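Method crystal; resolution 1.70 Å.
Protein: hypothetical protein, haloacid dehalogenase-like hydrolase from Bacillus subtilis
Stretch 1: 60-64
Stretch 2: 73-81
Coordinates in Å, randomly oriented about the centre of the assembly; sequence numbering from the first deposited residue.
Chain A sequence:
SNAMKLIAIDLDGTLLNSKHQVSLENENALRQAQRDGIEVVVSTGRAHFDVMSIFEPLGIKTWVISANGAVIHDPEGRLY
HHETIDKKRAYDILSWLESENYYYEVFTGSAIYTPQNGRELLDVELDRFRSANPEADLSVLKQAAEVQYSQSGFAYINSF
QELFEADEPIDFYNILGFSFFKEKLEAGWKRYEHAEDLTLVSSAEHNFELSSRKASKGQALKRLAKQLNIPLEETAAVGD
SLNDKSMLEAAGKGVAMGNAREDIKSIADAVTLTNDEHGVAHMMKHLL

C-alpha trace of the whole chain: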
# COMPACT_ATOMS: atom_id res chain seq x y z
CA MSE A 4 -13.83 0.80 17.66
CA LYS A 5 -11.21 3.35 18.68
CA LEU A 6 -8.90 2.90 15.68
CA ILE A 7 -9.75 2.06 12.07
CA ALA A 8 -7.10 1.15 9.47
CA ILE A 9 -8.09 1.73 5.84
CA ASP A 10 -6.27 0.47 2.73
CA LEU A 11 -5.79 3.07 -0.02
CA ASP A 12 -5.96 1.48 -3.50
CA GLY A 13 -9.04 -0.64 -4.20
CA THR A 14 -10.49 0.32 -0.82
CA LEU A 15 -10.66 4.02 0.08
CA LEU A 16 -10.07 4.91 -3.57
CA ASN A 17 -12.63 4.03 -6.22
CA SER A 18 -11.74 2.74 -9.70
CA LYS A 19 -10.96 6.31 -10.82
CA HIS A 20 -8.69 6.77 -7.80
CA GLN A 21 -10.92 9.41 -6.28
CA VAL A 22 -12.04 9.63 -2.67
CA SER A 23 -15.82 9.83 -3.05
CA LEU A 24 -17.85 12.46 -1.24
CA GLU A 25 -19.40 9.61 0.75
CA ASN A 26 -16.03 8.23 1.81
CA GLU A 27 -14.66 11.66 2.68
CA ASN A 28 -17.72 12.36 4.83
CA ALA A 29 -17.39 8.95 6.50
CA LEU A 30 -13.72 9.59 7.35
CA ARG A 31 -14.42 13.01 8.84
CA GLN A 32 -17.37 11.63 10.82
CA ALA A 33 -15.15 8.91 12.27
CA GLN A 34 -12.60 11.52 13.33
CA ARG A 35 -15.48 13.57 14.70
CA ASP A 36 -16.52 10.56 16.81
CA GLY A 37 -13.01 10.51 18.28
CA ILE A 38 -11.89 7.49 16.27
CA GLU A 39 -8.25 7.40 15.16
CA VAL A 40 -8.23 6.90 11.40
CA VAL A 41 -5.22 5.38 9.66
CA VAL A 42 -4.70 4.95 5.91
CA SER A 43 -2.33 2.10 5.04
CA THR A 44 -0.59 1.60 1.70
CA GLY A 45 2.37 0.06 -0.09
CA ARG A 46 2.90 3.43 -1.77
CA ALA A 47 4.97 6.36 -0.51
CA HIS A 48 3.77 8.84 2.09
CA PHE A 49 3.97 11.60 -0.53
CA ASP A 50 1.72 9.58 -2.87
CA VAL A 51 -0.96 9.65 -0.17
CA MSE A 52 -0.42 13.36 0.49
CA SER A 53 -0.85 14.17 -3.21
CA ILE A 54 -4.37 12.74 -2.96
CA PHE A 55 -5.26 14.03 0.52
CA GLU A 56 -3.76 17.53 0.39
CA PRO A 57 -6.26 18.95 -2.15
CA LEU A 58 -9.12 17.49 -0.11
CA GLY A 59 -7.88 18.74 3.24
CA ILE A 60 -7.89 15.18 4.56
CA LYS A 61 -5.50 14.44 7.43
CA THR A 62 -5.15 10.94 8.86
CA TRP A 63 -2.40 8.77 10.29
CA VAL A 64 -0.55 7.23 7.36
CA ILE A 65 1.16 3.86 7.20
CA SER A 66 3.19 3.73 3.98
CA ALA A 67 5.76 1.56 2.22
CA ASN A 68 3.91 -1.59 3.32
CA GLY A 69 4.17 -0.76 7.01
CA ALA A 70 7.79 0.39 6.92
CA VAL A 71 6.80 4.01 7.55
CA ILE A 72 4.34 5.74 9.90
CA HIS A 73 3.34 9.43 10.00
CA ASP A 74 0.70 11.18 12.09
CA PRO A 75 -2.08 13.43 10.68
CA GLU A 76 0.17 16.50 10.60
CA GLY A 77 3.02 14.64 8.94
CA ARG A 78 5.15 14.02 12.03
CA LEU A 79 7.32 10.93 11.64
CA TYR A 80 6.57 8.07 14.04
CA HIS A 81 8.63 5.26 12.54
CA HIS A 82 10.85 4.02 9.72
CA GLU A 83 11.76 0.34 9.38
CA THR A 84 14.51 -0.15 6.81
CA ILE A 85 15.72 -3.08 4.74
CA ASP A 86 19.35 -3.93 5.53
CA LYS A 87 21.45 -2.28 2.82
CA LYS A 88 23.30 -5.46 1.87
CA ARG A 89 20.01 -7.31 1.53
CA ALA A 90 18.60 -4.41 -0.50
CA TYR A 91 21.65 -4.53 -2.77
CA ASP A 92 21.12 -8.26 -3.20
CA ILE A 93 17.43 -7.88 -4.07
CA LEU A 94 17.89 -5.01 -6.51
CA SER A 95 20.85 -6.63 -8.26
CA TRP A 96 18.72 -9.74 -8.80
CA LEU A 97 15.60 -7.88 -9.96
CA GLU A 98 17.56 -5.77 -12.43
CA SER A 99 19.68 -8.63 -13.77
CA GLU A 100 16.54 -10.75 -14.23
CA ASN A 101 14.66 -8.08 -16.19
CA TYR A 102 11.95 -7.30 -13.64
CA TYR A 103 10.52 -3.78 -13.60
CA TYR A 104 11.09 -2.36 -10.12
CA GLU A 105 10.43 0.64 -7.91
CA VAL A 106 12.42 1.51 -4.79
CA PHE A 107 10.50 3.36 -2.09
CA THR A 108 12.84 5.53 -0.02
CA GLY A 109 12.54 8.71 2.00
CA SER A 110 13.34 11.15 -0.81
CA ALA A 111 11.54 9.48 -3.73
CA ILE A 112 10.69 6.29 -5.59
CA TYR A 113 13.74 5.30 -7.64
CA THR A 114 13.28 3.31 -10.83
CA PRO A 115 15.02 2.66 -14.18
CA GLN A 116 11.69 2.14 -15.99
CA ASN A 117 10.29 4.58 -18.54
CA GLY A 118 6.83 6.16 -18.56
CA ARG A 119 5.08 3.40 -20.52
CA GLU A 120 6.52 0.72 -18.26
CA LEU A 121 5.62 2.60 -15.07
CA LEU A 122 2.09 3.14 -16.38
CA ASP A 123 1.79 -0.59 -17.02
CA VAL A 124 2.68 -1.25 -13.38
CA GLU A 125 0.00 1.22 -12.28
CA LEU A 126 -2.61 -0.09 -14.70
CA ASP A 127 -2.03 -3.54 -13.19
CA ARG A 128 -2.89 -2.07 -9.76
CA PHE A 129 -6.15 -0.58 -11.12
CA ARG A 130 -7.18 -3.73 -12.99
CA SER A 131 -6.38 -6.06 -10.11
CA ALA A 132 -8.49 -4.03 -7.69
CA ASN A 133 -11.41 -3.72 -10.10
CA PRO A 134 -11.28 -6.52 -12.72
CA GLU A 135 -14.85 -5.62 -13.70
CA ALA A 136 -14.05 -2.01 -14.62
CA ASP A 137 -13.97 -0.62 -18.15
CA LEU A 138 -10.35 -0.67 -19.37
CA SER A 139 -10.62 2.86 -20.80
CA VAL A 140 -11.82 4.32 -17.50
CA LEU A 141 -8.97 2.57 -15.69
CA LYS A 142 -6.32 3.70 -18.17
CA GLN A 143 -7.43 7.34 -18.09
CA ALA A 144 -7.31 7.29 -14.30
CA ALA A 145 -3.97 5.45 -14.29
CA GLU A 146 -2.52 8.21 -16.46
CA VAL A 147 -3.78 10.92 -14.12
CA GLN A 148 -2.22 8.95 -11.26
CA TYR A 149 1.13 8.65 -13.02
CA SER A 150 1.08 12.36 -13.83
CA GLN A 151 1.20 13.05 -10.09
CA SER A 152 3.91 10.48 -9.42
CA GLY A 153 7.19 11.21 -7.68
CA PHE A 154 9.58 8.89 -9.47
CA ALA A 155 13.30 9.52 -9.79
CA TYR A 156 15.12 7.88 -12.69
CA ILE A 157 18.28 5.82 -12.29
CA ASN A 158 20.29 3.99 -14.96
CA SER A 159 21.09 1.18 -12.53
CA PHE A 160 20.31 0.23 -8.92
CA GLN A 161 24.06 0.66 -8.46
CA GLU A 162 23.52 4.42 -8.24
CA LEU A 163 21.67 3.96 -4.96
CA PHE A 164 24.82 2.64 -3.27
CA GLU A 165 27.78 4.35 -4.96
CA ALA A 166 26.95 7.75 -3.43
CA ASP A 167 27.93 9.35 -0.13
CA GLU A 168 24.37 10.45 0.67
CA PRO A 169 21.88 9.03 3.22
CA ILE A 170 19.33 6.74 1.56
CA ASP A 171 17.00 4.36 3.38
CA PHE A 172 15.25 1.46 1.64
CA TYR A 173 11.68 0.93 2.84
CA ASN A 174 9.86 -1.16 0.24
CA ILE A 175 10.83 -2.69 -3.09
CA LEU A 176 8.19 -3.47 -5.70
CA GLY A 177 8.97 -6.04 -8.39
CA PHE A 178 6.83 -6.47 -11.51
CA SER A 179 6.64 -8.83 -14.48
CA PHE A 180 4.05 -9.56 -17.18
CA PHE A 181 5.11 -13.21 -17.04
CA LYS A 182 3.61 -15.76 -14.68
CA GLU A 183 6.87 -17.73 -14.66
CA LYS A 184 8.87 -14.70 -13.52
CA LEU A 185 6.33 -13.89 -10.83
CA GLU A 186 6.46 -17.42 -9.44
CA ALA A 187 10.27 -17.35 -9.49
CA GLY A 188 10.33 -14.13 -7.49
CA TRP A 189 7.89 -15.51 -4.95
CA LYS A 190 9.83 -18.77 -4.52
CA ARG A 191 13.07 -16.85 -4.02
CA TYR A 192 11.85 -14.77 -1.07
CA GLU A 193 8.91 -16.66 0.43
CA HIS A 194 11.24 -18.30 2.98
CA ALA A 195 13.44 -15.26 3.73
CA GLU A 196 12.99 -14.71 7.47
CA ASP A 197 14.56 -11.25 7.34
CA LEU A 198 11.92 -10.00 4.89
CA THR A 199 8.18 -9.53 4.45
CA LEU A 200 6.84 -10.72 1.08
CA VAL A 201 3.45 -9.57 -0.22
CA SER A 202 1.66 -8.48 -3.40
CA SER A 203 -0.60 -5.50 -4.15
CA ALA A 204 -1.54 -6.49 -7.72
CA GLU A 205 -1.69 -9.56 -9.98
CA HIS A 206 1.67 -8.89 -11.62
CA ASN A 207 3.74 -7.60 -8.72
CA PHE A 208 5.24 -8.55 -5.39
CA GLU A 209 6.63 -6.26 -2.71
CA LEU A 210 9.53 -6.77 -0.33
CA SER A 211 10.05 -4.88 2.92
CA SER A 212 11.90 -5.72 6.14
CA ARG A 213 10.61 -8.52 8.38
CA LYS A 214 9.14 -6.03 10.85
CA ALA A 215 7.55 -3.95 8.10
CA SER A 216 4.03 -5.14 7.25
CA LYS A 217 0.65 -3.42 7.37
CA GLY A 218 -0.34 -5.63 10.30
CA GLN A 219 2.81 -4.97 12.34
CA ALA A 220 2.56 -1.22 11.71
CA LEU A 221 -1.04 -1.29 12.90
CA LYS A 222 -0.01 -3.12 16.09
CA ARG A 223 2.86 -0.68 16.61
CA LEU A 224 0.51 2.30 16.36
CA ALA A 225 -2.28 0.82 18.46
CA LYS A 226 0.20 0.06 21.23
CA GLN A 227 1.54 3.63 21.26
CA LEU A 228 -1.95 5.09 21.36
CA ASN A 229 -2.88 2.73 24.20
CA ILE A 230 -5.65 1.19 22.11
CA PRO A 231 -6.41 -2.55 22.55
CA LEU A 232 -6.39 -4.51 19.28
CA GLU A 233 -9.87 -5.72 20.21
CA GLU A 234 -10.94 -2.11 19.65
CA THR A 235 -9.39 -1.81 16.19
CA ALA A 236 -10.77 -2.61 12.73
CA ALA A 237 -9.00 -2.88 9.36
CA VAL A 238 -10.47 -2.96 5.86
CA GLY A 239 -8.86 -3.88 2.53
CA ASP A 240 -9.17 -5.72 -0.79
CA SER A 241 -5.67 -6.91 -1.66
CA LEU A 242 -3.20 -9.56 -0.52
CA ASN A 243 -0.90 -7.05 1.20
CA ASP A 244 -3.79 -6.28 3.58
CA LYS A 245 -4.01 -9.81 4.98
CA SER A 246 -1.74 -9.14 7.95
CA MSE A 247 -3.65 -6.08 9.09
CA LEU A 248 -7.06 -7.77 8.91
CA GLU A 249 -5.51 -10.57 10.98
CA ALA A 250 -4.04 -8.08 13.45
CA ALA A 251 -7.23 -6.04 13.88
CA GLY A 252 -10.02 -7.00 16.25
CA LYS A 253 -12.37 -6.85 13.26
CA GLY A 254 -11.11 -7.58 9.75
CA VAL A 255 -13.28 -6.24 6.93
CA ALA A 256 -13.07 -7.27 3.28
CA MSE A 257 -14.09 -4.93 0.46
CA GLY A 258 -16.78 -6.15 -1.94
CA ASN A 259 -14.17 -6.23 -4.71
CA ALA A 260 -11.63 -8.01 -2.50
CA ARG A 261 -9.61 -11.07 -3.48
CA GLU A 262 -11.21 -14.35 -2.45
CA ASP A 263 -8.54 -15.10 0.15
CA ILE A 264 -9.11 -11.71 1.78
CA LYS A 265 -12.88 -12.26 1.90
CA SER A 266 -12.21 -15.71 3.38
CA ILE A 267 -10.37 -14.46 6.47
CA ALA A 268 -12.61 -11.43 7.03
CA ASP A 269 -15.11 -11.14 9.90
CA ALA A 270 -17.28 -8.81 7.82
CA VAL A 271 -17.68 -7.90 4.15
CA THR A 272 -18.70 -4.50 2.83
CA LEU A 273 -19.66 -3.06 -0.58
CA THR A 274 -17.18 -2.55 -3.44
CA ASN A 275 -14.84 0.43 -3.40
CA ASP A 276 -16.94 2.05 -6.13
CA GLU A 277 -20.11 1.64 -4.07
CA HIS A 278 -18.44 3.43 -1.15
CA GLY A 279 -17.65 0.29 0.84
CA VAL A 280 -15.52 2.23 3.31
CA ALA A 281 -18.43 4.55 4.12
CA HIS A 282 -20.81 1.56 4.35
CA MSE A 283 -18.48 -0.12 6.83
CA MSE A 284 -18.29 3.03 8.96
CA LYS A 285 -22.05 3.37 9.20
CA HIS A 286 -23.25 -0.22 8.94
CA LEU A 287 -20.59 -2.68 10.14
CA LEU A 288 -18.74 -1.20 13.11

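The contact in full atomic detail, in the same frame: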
# COMPACT_ATOMS: atom_id res chain seq x y z
N ILE A 60 -7.79 16.36 3.72
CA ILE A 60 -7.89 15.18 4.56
C ILE A 60 -6.57 14.94 5.30
O ILE A 60 -5.50 15.00 4.70
CB ILE A 60 -8.24 13.92 3.73
CG1 ILE A 60 -9.66 14.04 3.17
CG2 ILE A 60 -8.10 12.65 4.59
CD1 ILE A 60 -10.05 12.92 2.23
N LYS A 61 -6.67 14.70 6.60
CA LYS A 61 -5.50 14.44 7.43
C LYS A 61 -5.75 13.23 8.32
O LYS A 61 -6.59 13.27 9.21
CB LYS A 61 -5.17 15.65 8.30
CG LYS A 61 -4.68 16.86 7.53
CD LYS A 61 -4.28 17.98 8.48
CE LYS A 61 -3.65 19.14 7.73
NZ LYS A 61 -3.22 20.23 8.66
N THR A 62 -5.00 12.16 8.07
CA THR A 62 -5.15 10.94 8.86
C THR A 62 -3.76 10.41 9.17
O THR A 62 -2.76 10.92 8.65
CB THR A 62 -5.85 9.82 8.05
OG1 THR A 62 -4.98 9.40 6.99
CG2 THR A 62 -7.16 10.31 7.46
N TRP A 63 -3.69 9.40 10.03
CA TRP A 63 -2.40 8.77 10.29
C TRP A 63 -2.15 8.07 8.96
O TRP A 63 -3.10 7.69 8.26
CB TRP A 63 -2.50 7.70 11.38
CG TRP A 63 -2.70 8.25 12.75
CD1 TRP A 63 -3.87 8.64 13.32
CD2 TRP A 63 -1.67 8.51 13.72
NE1 TRP A 63 -3.65 9.12 14.59
CE2 TRP A 63 -2.31 9.06 14.86
CE3 TRP A 63 -0.28 8.34 13.73
CZ2 TRP A 63 -1.59 9.43 16.01
CZ3 TRP A 63 0.43 8.71 14.88
CH2 TRP A 63 -0.23 9.25 16.00
N VAL A 64 -0.88 7.90 8.61
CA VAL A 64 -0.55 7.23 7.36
C VAL A 64 0.54 6.18 7.54
O VAL A 64 1.63 6.49 8.02
CB VAL A 64 -0.04 8.22 6.29
CG1 VAL A 64 0.32 7.46 5.00
CG2 VAL A 64 -1.09 9.27 6.01
N HIS A 73 3.41 7.98 9.78
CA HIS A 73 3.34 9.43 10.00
C HIS A 73 2.01 9.73 10.67
O HIS A 73 1.03 8.99 10.49
CB HIS A 73 3.39 10.22 8.68
CG HIS A 73 4.75 10.33 8.06
ND1 HIS A 73 5.26 9.39 7.20
CD2 HIS A 73 5.68 11.31 8.15
CE1 HIS A 73 6.45 9.78 6.78
NE2 HIS A 73 6.73 10.94 7.34
N ASP A 74 1.95 10.81 11.45
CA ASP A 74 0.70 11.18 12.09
C ASP A 74 -0.06 12.11 11.14
O ASP A 74 0.44 12.43 10.06
CB ASP A 74 0.94 11.81 13.48
CG ASP A 74 1.39 13.26 13.43
OD1 ASP A 74 1.50 13.86 12.33
OD2 ASP A 74 1.64 13.81 14.53
N PRO A 75 -1.27 12.55 11.53
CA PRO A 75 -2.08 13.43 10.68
C PRO A 75 -1.41 14.71 10.17
O PRO A 75 -1.69 15.17 9.07
CB PRO A 75 -3.29 13.73 11.57
CG PRO A 75 -3.45 12.45 12.32
CD PRO A 75 -2.03 12.15 12.73
N GLU A 76 -0.52 15.28 10.98
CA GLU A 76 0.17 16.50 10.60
C GLU A 76 1.49 16.24 9.89
O GLU A 76 2.24 17.17 9.59
CB GLU A 76 0.41 17.39 11.82
CG GLU A 76 -0.85 17.99 12.41
CD GLU A 76 -1.63 18.81 11.39
OE1 GLU A 76 -1.03 19.67 10.73
OE2 GLU A 76 -2.86 18.58 11.26
N GLY A 77 1.79 14.97 9.63
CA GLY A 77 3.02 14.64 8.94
C GLY A 77 4.23 14.41 9.82
O GLY A 77 5.36 14.35 9.32
N ARG A 78 4.03 14.28 11.13
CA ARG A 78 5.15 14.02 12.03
C ARG A 78 5.53 12.56 11.87
O ARG A 78 4.66 11.69 11.83
CB ARG A 78 4.77 14.28 13.48
CG ARG A 78 4.27 15.68 13.77
CD ARG A 78 4.16 15.91 15.27
NE ARG A 78 3.57 17.21 15.58
CZ ARG A 78 2.27 17.47 15.49
NH1 ARG A 78 1.42 16.51 15.11
NH2 ARG A 78 1.81 18.68 15.78
N LEU A 79 6.83 12.29 11.79
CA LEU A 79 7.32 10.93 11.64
C LEU A 79 7.24 10.14 12.94
O LEU A 79 7.67 10.62 13.99
CB LEU A 79 8.77 10.96 11.15
CG LEU A 79 9.37 9.58 10.91
CD1 LEU A 79 8.71 8.94 9.68
CD2 LEU A 79 10.87 9.70 10.70
N TYR A 80 6.69 8.93 12.87
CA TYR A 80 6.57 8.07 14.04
C TYR A 80 7.45 6.83 13.92
O TYR A 80 7.80 6.22 14.92
CB TYR A 80 5.12 7.62 14.26
CG TYR A 80 4.35 8.47 15.24
CD1 TYR A 80 4.08 9.82 14.98
CD2 TYR A 80 3.90 7.94 16.45
CE1 TYR A 80 3.39 10.61 15.91
CE2 TYR A 80 3.22 8.71 17.38
CZ TYR A 80 2.96 10.04 17.10
OH TYR A 80 2.28 10.80 18.03
N HIS A 81 7.82 6.46 12.69
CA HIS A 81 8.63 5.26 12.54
C HIS A 81 9.13 4.98 11.13
O HIS A 81 8.44 5.26 10.15
CB HIS A 81 7.83 4.04 13.01
CG HIS A 81 8.63 2.78 13.10
ND1 HIS A 81 9.42 2.47 14.19
CD2 HIS A 81 8.78 1.75 12.23
CE1 HIS A 81 10.02 1.31 13.99
NE2 HIS A 81 9.65 0.85 12.81
O HOH W 1 -2.10 13.23 6.83
O HOH W 2 3.63 7.20 6.23

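His73 fixes the register. It forms an antiparallel hydrogen-bonded pair with Val64: Val64 N donates to His73 O at 2.9 Å, nearly straight at 171°, and His73 N returns a bond to Val64 O, also 2.9 Å. The two side chains lie on the same face of the sheet, but the His73 imidazole leads away from the strand it pairs with. A water links its ring back to the pair, 2.9 Å from His73 ND1 and donating to Val64 O at 2.8 Å. His73 O also receives a CA-H...O contact from Trp63 CA at 3.4 Å.

Beyond this single pair the regular ladder gives way to a turn, and Asp74 organises it. The type I turn from Asp74 to Gly77 is closed by Gly77 N donating to Asp74 O at 2.9 Å, and Asp74 N donates to Arg78 O at 2.9 Å. With chi1 in p, the carboxylate leads away from stretch 1 and back over its own turn: OD1 of Asp74 accepts from Arg78 N at 2.8 Å and, weakly, from Glu76 N at 2.8 Å, while Arg78 NH1 makes a salt bridge to Asp74 OD2 at 2.8 Å. The carboxylate thus bonds within its own stretch, while Asp74 CB sits 3.8 Å from the centroid of the Trp63 six-membered ring, over the face.

Pro75 continues along that same face. Its CD lies 3.7 Å from the centroid of the Trp63 five-membered ring, only 7° off the normal, so two successive residues cover the two halves of one indole. Where no backbone N-H...O hydrogen bond joins the two stretches, Pro75 CA approaches Thr62 O at 3.3 Å in a CA-H...O contact, and a water donates to both Thr62 O and Pro75 O, 3.0 Å from each.

Glu76 starts away from stretch 1, yet its m, m side chain brings the carboxylate back to the extended Lys61, whose NZ reaches Glu76 OE1 and OE2 at 3.1 Å each in an exposed salt bridge. Gly77 takes phi/psi of 89/12, where a CB would jam against the preceding carbonyl oxygen; the backbone itself calls for glycine.

Arg78 and Leu79 do not touch stretch 1, but the chain returns with Tyr80, whose ring face meets the edge of Trp63. Centroids are 4.8 Å apart, planes at 80°, and Trp63 CH2 comes within 3.5 Å of Tyr80 CZ. One indole thus gathers three residues of stretch 2, two over a face and one at its edge.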